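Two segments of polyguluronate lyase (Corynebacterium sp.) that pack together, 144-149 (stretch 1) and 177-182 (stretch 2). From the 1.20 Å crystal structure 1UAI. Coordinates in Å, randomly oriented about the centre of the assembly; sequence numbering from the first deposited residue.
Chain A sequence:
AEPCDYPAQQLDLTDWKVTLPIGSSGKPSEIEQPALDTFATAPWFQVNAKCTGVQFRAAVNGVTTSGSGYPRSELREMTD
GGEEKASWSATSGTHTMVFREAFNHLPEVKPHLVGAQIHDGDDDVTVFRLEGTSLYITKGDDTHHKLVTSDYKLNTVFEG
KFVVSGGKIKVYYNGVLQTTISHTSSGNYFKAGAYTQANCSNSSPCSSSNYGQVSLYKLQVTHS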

# COMPACT_ATOMS: atom_id res chain seq x y z
N HIS A 144 4.80 13.03 9.54
CA HIS A 144 6.10 13.56 9.15
C HIS A 144 7.25 13.06 10.02
O HIS A 144 8.27 13.73 10.16
CB HIS A 144 6.07 15.09 9.20
CG HIS A 144 5.13 15.72 8.22
ND1 HIS A 144 4.80 17.06 8.27
CD2 HIS A 144 4.47 15.21 7.15
CE1 HIS A 144 3.97 17.34 7.28
NE2 HIS A 144 3.75 16.23 6.59
N HIS A 145 7.09 11.87 10.60
CA HIS A 145 8.11 11.29 11.47
C HIS A 145 9.52 11.40 10.90
O HIS A 145 10.44 11.87 11.58
CB HIS A 145 7.76 9.83 11.74
CG HIS A 145 8.84 9.08 12.46
ND1 HIS A 145 9.17 9.32 13.78
CD2 HIS A 145 9.68 8.11 12.03
CE1 HIS A 145 10.16 8.52 14.13
NE2 HIS A 145 10.49 7.78 13.09
N LYS A 146 9.70 10.98 9.65
CA LYS A 146 11.01 11.04 9.01
C LYS A 146 10.88 11.38 7.54
O LYS A 146 10.24 10.66 6.78
CB LYS A 146 11.75 9.71 9.16
CG LYS A 146 12.99 9.56 8.28
CD LYS A 146 14.08 10.56 8.62
CE LYS A 146 15.29 10.36 7.72
NZ LYS A 146 16.40 11.31 8.02
N LEU A 147 11.48 12.49 7.14
CA LEU A 147 11.48 12.89 5.74
C LEU A 147 12.57 12.08 5.04
O LEU A 147 13.74 12.16 5.42
CB LEU A 147 11.79 14.38 5.59
CG LEU A 147 11.96 14.87 4.15
CD1 LEU A 147 10.61 14.87 3.44
CD2 LEU A 147 12.57 16.27 4.14
N VAL A 148 12.19 11.29 4.05
CA VAL A 148 13.16 10.50 3.31
C VAL A 148 13.82 11.43 2.29
O VAL A 148 15.05 11.46 2.17
CB VAL A 148 12.47 9.33 2.57
CG1 VAL A 148 13.48 8.59 1.70
CG2 VAL A 148 11.85 8.38 3.59
N THR A 149 13.00 12.18 1.57
CA THR A 149 13.49 13.13 0.58
C THR A 149 12.39 14.13 0.24
O THR A 149 11.21 13.78 0.21
CB THR A 149 13.94 12.44 -0.73
OG1 THR A 149 14.29 13.43 -1.70
CG2 THR A 149 12.82 11.58 -1.29
N LEU A 177 19.06 2.85 5.77
CA LEU A 177 18.19 2.89 6.94
C LEU A 177 17.70 4.32 7.15
O LEU A 177 18.50 5.25 7.26
CB LEU A 177 18.96 2.41 8.18
CG LEU A 177 18.18 2.37 9.50
CD1 LEU A 177 16.99 1.44 9.38
CD2 LEU A 177 19.11 1.90 10.61
N GLN A 178 16.39 4.48 7.21
CA GLN A 178 15.78 5.80 7.39
C GLN A 178 15.38 6.08 8.82
O GLN A 178 15.51 7.20 9.31
CB GLN A 178 14.54 5.92 6.50
CG GLN A 178 14.82 5.77 5.02
CD GLN A 178 15.79 6.82 4.52
OE1 GLN A 178 15.57 8.02 4.70
NE2 GLN A 178 16.87 6.37 3.89
N THR A 179 14.88 5.05 9.50
CA THR A 179 14.46 5.19 10.88
C THR A 179 14.25 3.84 11.53
O THR A 179 14.05 2.83 10.84
CB THR A 179 13.13 5.99 10.98
OG1 THR A 179 12.81 6.23 12.35
CG2 THR A 179 11.99 5.21 10.33
N THR A 180 14.33 3.82 12.85
CA THR A 180 14.11 2.62 13.64
C THR A 180 13.01 3.01 14.62
O THR A 180 13.18 3.95 15.39
CB THR A 180 15.37 2.18 14.40
OG1 THR A 180 16.41 1.88 13.46
CG2 THR A 180 15.08 0.94 15.23
N ILE A 181 11.89 2.30 14.56
CA ILE A 181 10.75 2.59 15.41
C ILE A 181 10.48 1.48 16.43
O ILE A 181 10.42 0.31 16.07
CB ILE A 181 9.49 2.78 14.53
CG1 ILE A 181 9.69 3.99 13.61
CG2 ILE A 181 8.25 2.97 15.41
CD1 ILE A 181 8.62 4.14 12.55
N SER A 182 10.33 1.87 17.69
CA SER A 182 10.04 0.91 18.74
C SER A 182 8.59 0.48 18.59
O SER A 182 7.69 1.32 18.48
CB SER A 182 10.26 1.54 20.12
OG SER A 182 11.62 1.87 20.32

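This is a small, side-chain-mediated contact between two nearly antiparallel strands, held by one hydrogen bond between H145 and T179 and otherwise by van der Waals packing. The strand axes run at 162° to each other but come no closer than 7.7 Å, and the nearest CA atoms, those of V148 and Q178, are 6.8 Å apart. That spacing is too wide for the backbone ladder of a β-sheet, so the gap is bridged mainly by side chains; the two stretches together bury 269 Å² of surface, both sides summed.

The hydrogen bond joins H145 NE2 to T179 OG1 at 2.9 Å, with an angle of 154°. The hydroxyl lies at the edge of the imidazole ring, near its plane, which is where the lone pair or N–H of a ring nitrogen points. Histidine suits this place because NE2 sits at the far end of a flat ring and can reach across the gap; threonine suits the other side because its hydroxyl is held close to the backbone and can either donate or accept a hydrogen bond. The geometry fits both directions, so the donor is left open. H145 lies where the chain turns a corner, and its CA-to-CB bond points toward the second strand. The ring also touches I181, whose CG1 is 3.9 Å from H145 NE2, so a buried aliphatic side chain packs beside the polar link.

K146 uses its length differently. K146 CE lies 3.5 Å from the carbonyl oxygen Q178 O and 3.8 Å from Q178 OE1, so the aliphatic part of the chain, extended through chi3 and chi4, runs past Q178 while NZ continues beyond it. No salt bridge or hydrogen bond is made here: lysine contributes methylenes to the contact. Nearer the backbone, K146 CB approaches T179 CB at 4.4 Å, a looser contact between the bases of two side chains.

Q178 has the largest covered area of any residue in the contact, 83 Å². Its chi1 and chi2 are both m, a bent conformation that brings the amide between K146 and V148. Q178 OE1 is 3.7 Å from V148 CG1, a packing contact with a methyl group, while NE2 is hydrogen-bonded to a residue adjoining one of the stretches. The CA-to-CB bond of V148 points sideways, yet its branching at CB still presents a methyl to the amide.

The CA-to-CB bonds of L147 and T180 point away from the other stretch, and neither residue makes a contact across the gap; adjacent Q178 and T179 both point theirs toward it, so the pattern is not a simple alternation.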